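Local coordinates for protein chitinase (Thermococcus chitonophagus, PDB 5XSW) that probably hydrolyses chitin as an endochitinase, this chain being the C-terminal part of a longer protein and binding glycan in its largely helical domain, at residues T18-T24 with F76-V82; K50-G54 with L70-G74; G116-W122 with R458-H463; I164-I169 with R180-P184; N202-A208 with I381-D386. Numbering follows the deposited sequence.

Contact 1 of 5, residues T18-T24 with F76-V82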
# COMPACT_ATOMS: atom_id res chain seq x y z
N THR A 18 -6.16 7.18 33.54
CA THR A 18 -5.68 5.94 32.97
C THR A 18 -6.37 5.68 31.64
O THR A 18 -7.59 5.60 31.57
CB THR A 18 -5.92 4.77 33.92
OG1 THR A 18 -5.24 5.01 35.16
CG2 THR A 18 -5.41 3.48 33.33
N LEU A 19 -5.57 5.53 30.59
CA LEU A 19 -6.06 5.22 29.26
C LEU A 19 -5.55 3.84 28.91
O LEU A 19 -4.37 3.56 29.08
CB LEU A 19 -5.54 6.22 28.23
CG LEU A 19 -5.80 7.71 28.46
CD1 LEU A 19 -5.02 8.55 27.48
CD2 LEU A 19 -7.28 8.00 28.35
N ALA A 20 -6.43 2.96 28.46
CA ALA A 20 -6.00 1.62 28.12
C ALA A 20 -6.86 0.92 27.08
O ALA A 20 -8.05 1.17 26.98
CB ALA A 20 -5.93 0.77 29.37
N ASN A 21 -6.25 0.01 26.35
CA ASN A 21 -6.99 -0.99 25.63
C ASN A 21 -6.89 -2.19 26.53
O ASN A 21 -5.85 -2.83 26.61
CB ASN A 21 -6.38 -1.27 24.26
CG ASN A 21 -7.10 -2.37 23.52
OD1 ASN A 21 -7.83 -3.14 24.10
ND2 ASN A 21 -6.87 -2.44 22.22
N LYS A 22 -7.97 -2.51 27.20
CA LYS A 22 -7.92 -3.60 28.17
C LYS A 22 -8.10 -4.94 27.49
O LYS A 22 -7.97 -5.98 28.12
CB LYS A 22 -9.00 -3.43 29.24
CG LYS A 22 -8.79 -2.26 30.21
CD LYS A 22 -10.14 -1.84 30.85
CE LYS A 22 -9.99 -1.01 32.14
NZ LYS A 22 -9.84 -1.85 33.39
N ASN A 23 -8.48 -4.94 26.22
CA ASN A 23 -8.65 -6.22 25.53
C ASN A 23 -7.34 -6.99 25.54
O ASN A 23 -6.28 -6.42 25.28
CB ASN A 23 -9.14 -6.00 24.09
CG ASN A 23 -10.48 -5.28 24.04
OD1 ASN A 23 -10.67 -4.29 23.29
ND2 ASN A 23 -11.41 -5.76 24.81
N THR A 24 -7.40 -8.28 25.86
CA THR A 24 -6.19 -9.10 25.78
C THR A 24 -6.20 -10.02 24.54
O THR A 24 -5.17 -10.58 24.17
CB THR A 24 -5.97 -9.96 27.07
OG1 THR A 24 -7.14 -10.75 27.32
CG2 THR A 24 -5.66 -9.06 28.28
N PHE A 76 -2.95 2.38 20.77
CA PHE A 76 -3.24 1.44 21.86
C PHE A 76 -3.62 0.06 21.35
O PHE A 76 -4.79 -0.24 21.12
CB PHE A 76 -4.39 1.94 22.74
CG PHE A 76 -3.99 3.11 23.61
CD1 PHE A 76 -3.86 4.37 23.06
CD2 PHE A 76 -3.70 2.91 24.96
CE1 PHE A 76 -3.45 5.47 23.84
CE2 PHE A 76 -3.32 4.03 25.79
CZ PHE A 76 -3.19 5.30 25.21
N HIS A 77 -2.60 -0.78 21.16
CA HIS A 77 -2.80 -2.17 20.80
C HIS A 77 -3.33 -2.94 22.00
O HIS A 77 -3.46 -2.40 23.09
CB HIS A 77 -1.47 -2.76 20.31
CG HIS A 77 -1.12 -2.33 18.91
ND1 HIS A 77 -1.79 -2.82 17.81
CD2 HIS A 77 -0.21 -1.44 18.44
CE1 HIS A 77 -1.32 -2.24 16.72
NE2 HIS A 77 -0.35 -1.41 17.07
N LEU A 78 -3.64 -4.20 21.79
CA LEU A 78 -4.14 -5.07 22.84
C LEU A 78 -3.28 -4.97 24.09
O LEU A 78 -2.04 -4.83 24.00
CB LEU A 78 -4.18 -6.52 22.35
CG LEU A 78 -5.09 -6.93 21.20
CD1 LEU A 78 -4.87 -8.43 20.86
CD2 LEU A 78 -6.57 -6.67 21.49
N ASN A 79 -3.95 -4.93 25.24
CA ASN A 79 -3.26 -4.91 26.53
C ASN A 79 -2.25 -3.79 26.71
O ASN A 79 -1.14 -4.03 27.14
CB ASN A 79 -2.54 -6.26 26.73
CG ASN A 79 -2.25 -6.56 28.20
OD1 ASN A 79 -2.98 -6.12 29.09
ND2 ASN A 79 -1.19 -7.32 28.46
N THR A 80 -2.64 -2.56 26.39
CA THR A 80 -1.70 -1.43 26.44
C THR A 80 -2.30 -0.41 27.43
O THR A 80 -3.49 -0.14 27.34
CB THR A 80 -1.48 -0.79 25.03
OG1 THR A 80 -0.81 -1.72 24.17
CG2 THR A 80 -0.65 0.48 25.12
N THR A 81 -1.51 0.12 28.36
CA THR A 81 -2.03 1.10 29.32
C THR A 81 -1.14 2.30 29.36
O THR A 81 0.08 2.18 29.25
CB THR A 81 -2.18 0.47 30.71
OG1 THR A 81 -3.13 -0.58 30.61
CG2 THR A 81 -2.69 1.52 31.78
N VAL A 82 -1.75 3.49 29.45
CA VAL A 82 -0.96 4.71 29.57
C VAL A 82 -1.55 5.54 30.76
O VAL A 82 -2.75 5.74 30.83
CB VAL A 82 -0.96 5.55 28.28
CG1 VAL A 82 -0.32 6.95 28.51
CG2 VAL A 82 -0.23 4.80 27.11
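Leu19-Asn21 pairs with Thr80-Val82, strand pieces 18-21 and 80-82 running antiparallel at 168° between axes. Leu19 uses both its backbone polar atoms on Val82 (Leu19 N to Val82 O 2.8 Å; Val82 N to Leu19 O 2.6 Å), and Asn21 does the same with Thr80 (Asn21 N to Thr80 O 2.9 Å; Thr80 N to Asn21 O 3.2 Å). Between them lies the non-hydrogen-bonded pair Ala20-Thr81. Strands 12-21 and 80-89 are neighbours in the antiparallel four-stranded sheet of the N-terminal beta domain; Phe76 comes from the other sheet. Asn79 and Thr80 face Asn21 in a G1 beta bulge; Asn79's positive phi (56°) is one that asparagine tolerates well. Asn79 N donates a weak bond to Asn23 O (2.8 Å). Asn21 ND2 reaches Phe76 O (3.2 Å) and Gly30 O, while Asn21 OD1 accepts from Asn23 N (2.9 Å), an Asx turn. Thr80 OG1 donates to His77 O (2.9 Å), and His77 NE2 hydrogen-bonds to Asp475. Leu19 CB rests 3.9 Å from Phe76 CZ.

Contact 2 of 5, residues K50-G54 with L70-G74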
# COMPACT_ATOMS: atom_id res chain seq x y z
N LYS A 50 1.92 15.09 32.93
CA LYS A 50 3.09 14.23 32.69
C LYS A 50 2.68 12.79 32.67
O LYS A 50 1.61 12.44 33.20
CB LYS A 50 4.15 14.44 33.78
CG LYS A 50 4.65 15.89 33.85
CD LYS A 50 5.74 16.03 34.92
CE LYS A 50 6.40 17.39 34.86
NZ LYS A 50 7.56 17.48 35.82
N TYR A 51 3.49 11.93 32.05
CA TYR A 51 3.20 10.50 32.13
C TYR A 51 3.72 9.96 33.43
O TYR A 51 4.77 10.40 33.88
CB TYR A 51 3.84 9.69 30.99
CG TYR A 51 3.33 10.03 29.62
CD1 TYR A 51 1.98 9.80 29.28
CD2 TYR A 51 4.17 10.55 28.66
CE1 TYR A 51 1.50 10.12 28.03
CE2 TYR A 51 3.71 10.86 27.39
CZ TYR A 51 2.37 10.63 27.08
OH TYR A 51 1.90 10.93 25.84
N ALA A 52 3.01 8.99 33.99
CA ALA A 52 3.39 8.44 35.27
C ALA A 52 4.74 7.77 35.20
O ALA A 52 5.47 7.76 36.19
CB ALA A 52 2.35 7.46 35.75
N ASP A 53 5.06 7.18 34.04
CA ASP A 53 6.31 6.44 33.87
C ASP A 53 7.37 7.25 33.12
O ASP A 53 8.27 6.68 32.52
CB ASP A 53 6.05 5.07 33.18
CG ASP A 53 5.29 5.17 31.82
OD1 ASP A 53 4.84 6.28 31.41
OD2 ASP A 53 5.12 4.10 31.17
N GLY A 54 7.28 8.58 33.18
CA GLY A 54 8.29 9.44 32.61
C GLY A 54 7.89 10.07 31.30
O GLY A 54 7.10 9.49 30.55
N LEU A 70 -1.22 12.86 22.66
CA LEU A 70 -0.32 11.83 23.12
C LEU A 70 0.86 11.60 22.16
O LEU A 70 1.71 10.77 22.44
CB LEU A 70 -1.07 10.51 23.30
CG LEU A 70 -2.21 10.53 24.32
CD1 LEU A 70 -3.01 9.22 24.26
CD2 LEU A 70 -1.63 10.76 25.76
N THR A 71 0.87 12.35 21.06
CA THR A 71 1.91 12.31 20.01
C THR A 71 2.34 10.87 19.72
O THR A 71 1.54 10.10 19.20
CB THR A 71 3.16 13.23 20.37
OG1 THR A 71 3.88 12.72 21.49
CG2 THR A 71 2.70 14.63 20.65
N TRP A 72 3.54 10.46 20.10
CA TRP A 72 4.02 9.14 19.70
C TRP A 72 3.35 8.08 20.50
O TRP A 72 3.43 6.90 20.17
CB TRP A 72 5.55 9.06 19.84
CG TRP A 72 6.01 9.06 21.27
CD1 TRP A 72 6.34 10.16 22.05
CD2 TRP A 72 6.20 7.90 22.10
NE1 TRP A 72 6.72 9.73 23.32
CE2 TRP A 72 6.64 8.36 23.37
CE3 TRP A 72 6.01 6.53 21.90
CZ2 TRP A 72 6.90 7.48 24.42
CZ3 TRP A 72 6.28 5.66 22.94
CH2 TRP A 72 6.72 6.14 24.19
N ARG A 73 2.63 8.46 21.54
CA ARG A 73 2.03 7.41 22.39
C ARG A 73 0.50 7.22 22.19
O ARG A 73 -0.19 6.59 23.03
CB ARG A 73 2.36 7.75 23.85
CG ARG A 73 2.85 6.61 24.61
CD ARG A 73 3.53 7.04 25.93
NE ARG A 73 3.45 5.89 26.82
CZ ARG A 73 3.86 5.89 28.09
NH1 ARG A 73 3.73 4.79 28.79
NH2 ARG A 73 4.37 6.99 28.63
N GLY A 74 -0.02 7.70 21.06
CA GLY A 74 -1.45 7.65 20.83
C GLY A 74 -2.03 6.34 20.33
O GLY A 74 -3.26 6.26 20.09
O HOH W 1 3.74 11.86 24.41
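A salt bridge joins Lys50-Gly54 to Leu70-Gly74. Asp53 and Arg73 form it with two prongs, Arg73 NH1 to Asp53 OD2 at 2.8 Å and Arg73 NH2 to Asp53 OD1 at 2.9 Å, so both carboxylate oxygens are used. The carboxylate is set in place by a type I beta turn from Tyr51 to Gly54, closed by Gly54 N to Tyr51 O (3.2 Å). Gly54 has a positive phi of 103°; a CB here would collide with the carbonyl oxygen of Asp53, so glycine suits the place.

Aromatic interactions come next. The guanidinium of Arg73 sits over one face of the Tyr51 ring in a cation-pi contact, Arg73 CZ lying 4.6 Å from the ring centroid, and Arg73 CD adds a CH-pi contact at 4.1 Å from the same centroid. A long, flexible arginine can cover the ring with both its chain and its charge.

At the far end of the ring, water 1 links Tyr51 OH (2.5 Å) to Leu70 O (3.0 Å), donating to the carbonyl, and Tyr51 CE1 meets Leu70 CD2 at 3.9 Å.

Tyr51, at the end of strand 45-51, also leans on Val82 and Ile84 of strand 80-89, while Leu70 reaches Ile35 and Ile38 of strand 32-41; the contact thus bridges the two sheets of the N-terminal beta domain.

Contact 3 of 5, residues G116-W122 with R458-H463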
# COMPACT_ATOMS: atom_id res chain seq x y z
N GLY A 116 -32.66 1.25 4.80
CA GLY A 116 -33.95 0.70 5.23
C GLY A 116 -33.73 -0.16 6.46
O GLY A 116 -32.59 -0.41 6.83
N GLU A 117 -34.80 -0.62 7.10
CA GLU A 117 -34.67 -1.40 8.33
C GLU A 117 -35.73 -2.50 8.36
O GLU A 117 -36.78 -2.31 7.76
CB GLU A 117 -34.85 -0.50 9.57
CG GLU A 117 -33.77 0.53 9.76
CD GLU A 117 -33.93 1.26 11.09
OE1 GLU A 117 -35.01 1.12 11.71
OE2 GLU A 117 -32.99 1.95 11.53
N LEU A 118 -35.41 -3.63 8.97
CA LEU A 118 -36.38 -4.70 9.14
C LEU A 118 -37.47 -4.18 10.07
O LEU A 118 -37.18 -3.34 10.93
CB LEU A 118 -35.74 -5.94 9.77
CG LEU A 118 -34.78 -6.73 8.87
CD1 LEU A 118 -33.99 -7.76 9.65
CD2 LEU A 118 -35.57 -7.40 7.77
N PRO A 119 -38.70 -4.68 9.91
CA PRO A 119 -39.75 -4.30 10.87
C PRO A 119 -39.28 -4.47 12.31
O PRO A 119 -38.53 -5.40 12.66
CB PRO A 119 -40.89 -5.28 10.54
CG PRO A 119 -40.77 -5.45 9.04
CD PRO A 119 -39.25 -5.47 8.79
N ALA A 120 -39.68 -3.51 13.13
CA ALA A 120 -39.35 -3.55 14.55
C ALA A 120 -39.81 -4.85 15.24
O ALA A 120 -39.19 -5.32 16.21
CB ALA A 120 -39.95 -2.31 15.26
N SER A 121 -40.87 -5.47 14.73
CA SER A 121 -41.25 -6.76 15.30
C SER A 121 -40.30 -7.94 15.02
O SER A 121 -40.39 -8.98 15.69
CB SER A 121 -42.64 -7.14 14.81
OG SER A 121 -42.65 -7.26 13.41
N TRP A 122 -39.36 -7.78 14.07
CA TRP A 122 -38.42 -8.87 13.76
C TRP A 122 -37.56 -9.26 14.95
O TRP A 122 -36.99 -8.40 15.62
CB TRP A 122 -37.50 -8.50 12.56
CG TRP A 122 -36.77 -9.69 12.07
CD1 TRP A 122 -37.16 -10.55 11.08
CD2 TRP A 122 -35.53 -10.19 12.58
NE1 TRP A 122 -36.22 -11.55 10.94
CE2 TRP A 122 -35.23 -11.35 11.86
CE3 TRP A 122 -34.65 -9.76 13.58
CZ2 TRP A 122 -34.07 -12.10 12.10
CZ3 TRP A 122 -33.51 -10.50 13.83
CH2 TRP A 122 -33.23 -11.65 13.08
N ARG A 458 -30.08 -7.84 5.62
CA ARG A 458 -30.44 -7.23 6.92
C ARG A 458 -30.68 -8.30 7.96
O ARG A 458 -30.23 -8.17 9.11
CB ARG A 458 -31.70 -6.35 6.76
CG ARG A 458 -31.34 -5.05 6.07
CD ARG A 458 -32.48 -4.12 5.75
NE ARG A 458 -31.97 -3.08 4.86
CZ ARG A 458 -32.69 -2.43 3.98
NH1 ARG A 458 -33.99 -2.66 3.88
NH2 ARG A 458 -32.12 -1.55 3.18
N VAL A 459 -31.34 -9.38 7.54
CA VAL A 459 -31.49 -10.51 8.44
C VAL A 459 -30.15 -11.03 8.85
O VAL A 459 -29.89 -11.21 10.05
CB VAL A 459 -32.31 -11.62 7.80
CG1 VAL A 459 -32.16 -12.91 8.59
CG2 VAL A 459 -33.76 -11.15 7.74
N ALA A 460 -29.26 -11.24 7.89
CA ALA A 460 -27.91 -11.70 8.28
C ALA A 460 -27.24 -10.71 9.21
O ALA A 460 -26.60 -11.10 10.21
CB ALA A 460 -27.01 -11.92 7.01
N MET A 461 -27.35 -9.41 8.87
CA MET A 461 -26.59 -8.41 9.63
C MET A 461 -27.09 -8.13 11.04
O MET A 461 -26.35 -7.55 11.87
CB MET A 461 -26.54 -7.07 8.83
CG MET A 461 -25.67 -7.29 7.54
SD MET A 461 -25.67 -5.84 6.47
CE MET A 461 -24.52 -4.78 7.35
N LYS A 462 -28.32 -8.56 11.32
CA LYS A 462 -28.82 -8.53 12.70
C LYS A 462 -27.88 -9.32 13.57
O LYS A 462 -27.78 -9.08 14.75
CB LYS A 462 -30.24 -9.12 12.78
CG LYS A 462 -31.36 -8.23 12.23
CD LYS A 462 -31.62 -7.09 13.30
CE LYS A 462 -32.77 -6.15 12.94
NZ LYS A 462 -32.86 -4.98 13.92
N HIS A 463 -27.18 -10.29 13.02
CA HIS A 463 -26.23 -11.08 13.80
C HIS A 463 -24.79 -10.59 13.76
O HIS A 463 -23.93 -11.17 14.35
CB HIS A 463 -26.27 -12.54 13.40
CG HIS A 463 -27.61 -13.18 13.55
ND1 HIS A 463 -27.89 -14.07 14.55
CD2 HIS A 463 -28.74 -13.04 12.83
CE1 HIS A 463 -29.14 -14.45 14.44
NE2 HIS A 463 -29.68 -13.85 13.41
O HOH W 2 -35.91 -3.99 5.47
O HOH W 3 -35.10 -3.38 12.79
O HOH W 4 -35.99 -5.82 14.63
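Arg458, Trp122 and Leu118 bury the most surface where Gly116-Trp122, in the loop that follows the beta domain after strand 98-104, lies against the end of helix 449-461 of the helical part. Arg458 stretches along the loop, its CB 3.8 Å from Leu118 CG, and lays a face of its guanidinium against the backbone at Gly116 and Glu117. Glycine suits that spot, since a CB would come within 2.6 Å of Arg458 NH1. The arginine's charge is met by Glu197, and its NH1 by Pro159 O. Leu118 packs on the helix, its CD1 lying 3.9 Å from Val459 CG2 and 3.7 Å from Lys462 CG. Trp122, presented by a type I turn from Pro119, packs against Val459 (Trp122 CZ2 to Val459 CG1 4.1 Å) and Lys462 (Trp122 CZ3 to Lys462 CG 3.5 Å). No direct hydrogen bond crosses the contact; water 3 links Leu118 O (2.8 Å) to Lys462 NZ (3.0 Å). Adhesion therefore rests on apolar surface, including hydrocarbon parts of charged residues, with waters bridging the polar groups.

Contact 4 of 5, residues I164-I169 with R180-P184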
# COMPACT_ATOMS: atom_id res chain seq x y z
N ILE A 164 -30.25 -1.33 -9.87
CA ILE A 164 -29.10 -1.10 -10.72
C ILE A 164 -29.64 -0.77 -12.10
O ILE A 164 -30.31 -1.59 -12.71
CB ILE A 164 -28.19 -2.34 -10.80
CG1 ILE A 164 -27.59 -2.66 -9.43
CG2 ILE A 164 -27.09 -2.12 -11.82
CD1 ILE A 164 -26.87 -3.98 -9.37
N GLY A 165 -29.33 0.42 -12.59
CA GLY A 165 -29.90 0.85 -13.85
C GLY A 165 -28.98 0.51 -15.00
O GLY A 165 -27.92 1.11 -15.15
N LEU A 166 -29.41 -0.45 -15.81
CA LEU A 166 -28.62 -0.88 -16.95
C LEU A 166 -28.91 0.03 -18.13
O LEU A 166 -29.49 -0.40 -19.13
CB LEU A 166 -28.94 -2.34 -17.28
CG LEU A 166 -28.89 -3.28 -16.08
CD1 LEU A 166 -29.33 -4.69 -16.46
CD2 LEU A 166 -27.50 -3.29 -15.46
N ALA A 167 -28.50 1.28 -18.00
CA ALA A 167 -28.73 2.29 -19.02
C ALA A 167 -27.84 2.13 -20.24
O ALA A 167 -26.73 1.62 -20.15
CB ALA A 167 -28.56 3.68 -18.43
N ASP A 168 -28.34 2.57 -21.39
CA ASP A 168 -27.49 2.79 -22.53
C ASP A 168 -26.62 4.00 -22.20
O ASP A 168 -27.12 5.04 -21.77
CB ASP A 168 -28.32 3.06 -23.79
CG ASP A 168 -28.81 1.78 -24.45
OD1 ASP A 168 -28.36 0.69 -24.06
OD2 ASP A 168 -29.65 1.87 -25.37
N ILE A 169 -25.36 3.98 -22.62
CA ILE A 169 -24.43 5.06 -22.30
C ILE A 169 -24.03 5.78 -23.60
O ILE A 169 -23.51 5.14 -24.51
CB ILE A 169 -23.16 4.52 -21.59
CG1 ILE A 169 -23.54 3.82 -20.28
CG2 ILE A 169 -22.17 5.66 -21.33
CD1 ILE A 169 -24.32 4.75 -19.33
N ARG A 180 -23.22 -0.13 -23.18
CA ARG A 180 -24.40 -0.51 -22.41
C ARG A 180 -23.97 -1.16 -21.13
O ARG A 180 -23.13 -2.06 -21.14
CB ARG A 180 -25.25 -1.48 -23.24
CG ARG A 180 -26.37 -2.20 -22.49
CD ARG A 180 -27.08 -3.23 -23.48
NE ARG A 180 -28.11 -3.97 -22.72
CZ ARG A 180 -29.14 -4.58 -23.28
NH1 ARG A 180 -29.30 -4.57 -24.60
NH2 ARG A 180 -30.01 -5.19 -22.49
N MET A 181 -24.52 -0.72 -20.01
CA MET A 181 -24.14 -1.32 -18.72
C MET A 181 -24.71 -2.72 -18.59
O MET A 181 -25.83 -2.97 -19.06
CB MET A 181 -24.64 -0.42 -17.57
CG MET A 181 -24.18 1.04 -17.71
SD MET A 181 -22.33 1.22 -17.83
CE MET A 181 -21.78 0.58 -16.24
N TRP A 182 -23.96 -3.63 -17.97
CA TRP A 182 -24.46 -4.99 -17.74
C TRP A 182 -23.77 -5.53 -16.50
O TRP A 182 -22.67 -5.09 -16.10
CB TRP A 182 -24.23 -5.93 -18.97
CG TRP A 182 -22.92 -6.65 -18.98
CD1 TRP A 182 -21.67 -6.06 -18.93
CD2 TRP A 182 -22.69 -8.05 -19.07
NE1 TRP A 182 -20.69 -7.02 -18.99
CE2 TRP A 182 -21.29 -8.25 -19.09
CE3 TRP A 182 -23.55 -9.18 -19.15
CZ2 TRP A 182 -20.72 -9.52 -19.15
CZ3 TRP A 182 -22.96 -10.45 -19.21
CH2 TRP A 182 -21.57 -10.60 -19.20
N VAL A 183 -24.46 -6.45 -15.85
CA VAL A 183 -23.98 -7.08 -14.65
C VAL A 183 -23.47 -8.47 -15.06
O VAL A 183 -24.27 -9.30 -15.50
CB VAL A 183 -25.12 -7.21 -13.61
CG1 VAL A 183 -24.67 -8.13 -12.47
CG2 VAL A 183 -25.56 -5.77 -13.08
N PRO A 184 -22.14 -8.72 -14.94
CA PRO A 184 -21.63 -10.01 -15.45
C PRO A 184 -22.24 -11.27 -14.84
O PRO A 184 -22.42 -12.25 -15.53
CB PRO A 184 -20.11 -9.95 -15.09
CG PRO A 184 -19.81 -8.45 -15.17
CD PRO A 184 -21.05 -7.80 -14.55
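The backbones of Ile164-Ile169 and Arg180-Pro184 run roughly antiparallel, 155° apart, as the two arms of a beta hairpin built on strands 168-169 and 179-181. Asp168 and Arg180 form a non-hydrogen-bonded pair with their CA atoms 4.5 Å apart, and next to it Met181 N donates an almost straight bond to Ala167 O (3.2 Å, 179°). Before the strand begins, Leu166 is the centre of an inverse gamma turn, closed weakly by Ala167 N to Gly165 O at 2.9 Å.

Charged residues occupy the more open face: the CG of Arg180 lies 3.8 Å from Asp168 OD1, yet the acid is bridged to Arg391 and Arg180 NH1 bonds to Tyr237 OH. Asp168 also holds a glycerol, probably from the crystallisation liquor. Flexible Met181 sets its SD 3.8 Å from Ile169 CG1 and also touches Ile381 and Met385 of helix 374-386. Ile164, Leu166 and Val183 pack together: Ile164 CG2 approaches Val183 CG2 at 4.2 Å, and Leu166 CD2 reaches that same Val183 CG2 at 3.9 Å.

Contact 5 of 5, residues N202-A208 with I381-D386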
# COMPACT_ATOMS: atom_id res chain seq x y z
N ASN A 202 -23.53 3.45 -3.40
CA ASN A 202 -24.44 3.36 -4.55
C ASN A 202 -23.92 2.33 -5.55
O ASN A 202 -22.84 2.50 -6.10
CB ASN A 202 -24.50 4.74 -5.23
CG ASN A 202 -25.42 4.79 -6.45
OD1 ASN A 202 -26.12 3.82 -6.79
ND2 ASN A 202 -25.45 5.94 -7.08
N PRO A 203 -24.68 1.25 -5.78
CA PRO A 203 -24.24 0.24 -6.74
C PRO A 203 -23.96 0.84 -8.10
O PRO A 203 -23.06 0.35 -8.79
CB PRO A 203 -25.46 -0.75 -6.83
CG PRO A 203 -26.21 -0.54 -5.54
CD PRO A 203 -25.98 0.94 -5.17
N ASN A 204 -24.68 1.89 -8.51
CA ASN A 204 -24.43 2.46 -9.83
C ASN A 204 -23.00 3.11 -9.89
O ASN A 204 -22.36 3.17 -10.94
CB ASN A 204 -25.46 3.54 -10.15
CG ASN A 204 -26.85 2.94 -10.43
OD1 ASN A 204 -26.98 1.78 -10.84
ND2 ASN A 204 -27.89 3.74 -10.18
N PHE A 205 -22.55 3.62 -8.76
CA PHE A 205 -21.23 4.27 -8.74
C PHE A 205 -20.15 3.15 -8.94
O PHE A 205 -19.22 3.32 -9.72
CB PHE A 205 -20.99 4.99 -7.42
CG PHE A 205 -19.59 5.58 -7.34
CD1 PHE A 205 -19.32 6.78 -7.98
CD2 PHE A 205 -18.55 4.88 -6.70
CE1 PHE A 205 -18.03 7.34 -7.99
CE2 PHE A 205 -17.22 5.42 -6.70
CZ PHE A 205 -16.99 6.65 -7.34
N LEU A 206 -20.26 2.04 -8.21
CA LEU A 206 -19.27 0.92 -8.39
C LEU A 206 -19.34 0.36 -9.80
O LEU A 206 -18.31 -0.00 -10.39
CB LEU A 206 -19.50 -0.24 -7.38
CG LEU A 206 -19.12 0.16 -5.93
CD1 LEU A 206 -19.36 -0.96 -4.92
CD2 LEU A 206 -17.59 0.56 -5.84
N MET A 207 -20.53 0.36 -10.38
CA MET A 207 -20.72 -0.12 -11.77
C MET A 207 -19.97 0.80 -12.76
O MET A 207 -19.26 0.35 -13.70
CB MET A 207 -22.23 -0.15 -12.14
CG MET A 207 -22.99 -1.31 -11.48
SD MET A 207 -22.76 -2.92 -12.35
CE MET A 207 -23.53 -2.63 -13.95
N ALA A 208 -20.14 2.08 -12.54
CA ALA A 208 -19.54 3.09 -13.37
C ALA A 208 -18.02 3.00 -13.24
O ALA A 208 -17.29 3.15 -14.23
CB ALA A 208 -20.00 4.51 -12.92
N ILE A 381 -21.61 8.39 -16.00
CA ILE A 381 -22.27 7.07 -16.05
C ILE A 381 -23.11 6.83 -14.79
O ILE A 381 -24.24 6.29 -14.88
CB ILE A 381 -21.21 5.91 -16.25
CG1 ILE A 381 -20.60 6.04 -17.65
CG2 ILE A 381 -21.85 4.51 -16.09
CD1 ILE A 381 -19.48 4.98 -17.96
N THR A 382 -22.60 7.20 -13.63
CA THR A 382 -23.39 7.06 -12.40
C THR A 382 -24.72 7.83 -12.54
O THR A 382 -25.79 7.30 -12.19
CB THR A 382 -22.60 7.58 -11.16
OG1 THR A 382 -21.34 6.91 -11.09
CG2 THR A 382 -23.33 7.36 -9.82
N ALA A 383 -24.64 9.09 -13.00
CA ALA A 383 -25.85 9.92 -13.18
C ALA A 383 -26.82 9.25 -14.18
O ALA A 383 -28.01 9.17 -13.93
CB ALA A 383 -25.46 11.35 -13.66
N THR A 384 -26.31 8.79 -15.31
CA THR A 384 -27.16 8.11 -16.32
C THR A 384 -27.83 6.85 -15.79
O THR A 384 -29.01 6.62 -16.04
CB THR A 384 -26.34 7.78 -17.58
OG1 THR A 384 -25.74 9.01 -18.04
CG2 THR A 384 -27.21 7.19 -18.72
N MET A 385 -27.08 6.02 -15.06
CA MET A 385 -27.65 4.83 -14.45
C MET A 385 -28.72 5.20 -13.42
O MET A 385 -29.76 4.56 -13.34
CB MET A 385 -26.54 4.01 -13.78
CG MET A 385 -25.61 3.36 -14.82
SD MET A 385 -24.34 2.41 -13.98
CE MET A 385 -25.24 0.87 -13.63
N ASP A 386 -28.42 6.21 -12.61
CA ASP A 386 -29.37 6.68 -11.57
C ASP A 386 -30.74 7.07 -12.18
O ASP A 386 -31.76 6.96 -11.51
CB ASP A 386 -28.86 7.93 -10.88
CG ASP A 386 -27.67 7.71 -9.91
OD1 ASP A 386 -27.37 6.55 -9.48
OD2 ASP A 386 -27.09 8.75 -9.52
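Asn202 opens helix 203-214 as its N-cap: its OD1 accepts from Asn204 N (3.0 Å), while its ND2 donates to Asp386 OD1 (3.1 Å) and also reaches Gly150 O. One asparagine can do both because its amide carries an acceptor and a donor. Asn204 sends its ND2 to the same Asp386 OD1 (2.9 Å), so a buried carboxylate oxygen is matched by two neutral amides, and its OD1 accepts from Gly165 N. The Phe205 ring meets Phe151 edge-to-face, with its CD1 3.7 Å from Thr382 OG1, and Phe205 CA lies 3.5 Å from Thr382 OG1; that hydroxyl is hydrogen-bonded to Val378 O. Met207 CB touches Met385 CE at 3.5 Å. Ala208, small enough for tight approach, sets its CB 3.3 Å from Thr382 OG1 and 3.7 Å from Ile381 CG2. The axes of segments 203-208 and 381-386 cross at 135°, 8.4 Å apart. This is a buried helix-helix contact, the Ile381 side chain about 10 Å from a bound sugar: helix 203-214 carries the glycan-pocket residues Lys212, Glu213 and Asn214, and helix 374-386 begins with another, His374.

Contacts 1 and 2 belong to the N-terminal beta domain and touch through Val82 and Tyr51 and through Phe76 and Leu70; both are partly buried and reach the sheet containing strands 80-89 and 45-51. The first is held by backbone hydrogen bonds, the second by side-chain charge and an aromatic ring. Contacts 4 and 5, on the other side of the chain's centre, are buried and lie against each other, Gly165 N meeting Asn204 OD1, with bound sugar about 10 to 12 Å from the side chains of Ile381 and Ile169. Contact 3 stands apart, its nearest atoms about 11 Å from contact 5, its partly exposed position reflected in bridging waters where contact 5 uses direct amide-carboxylate bonds.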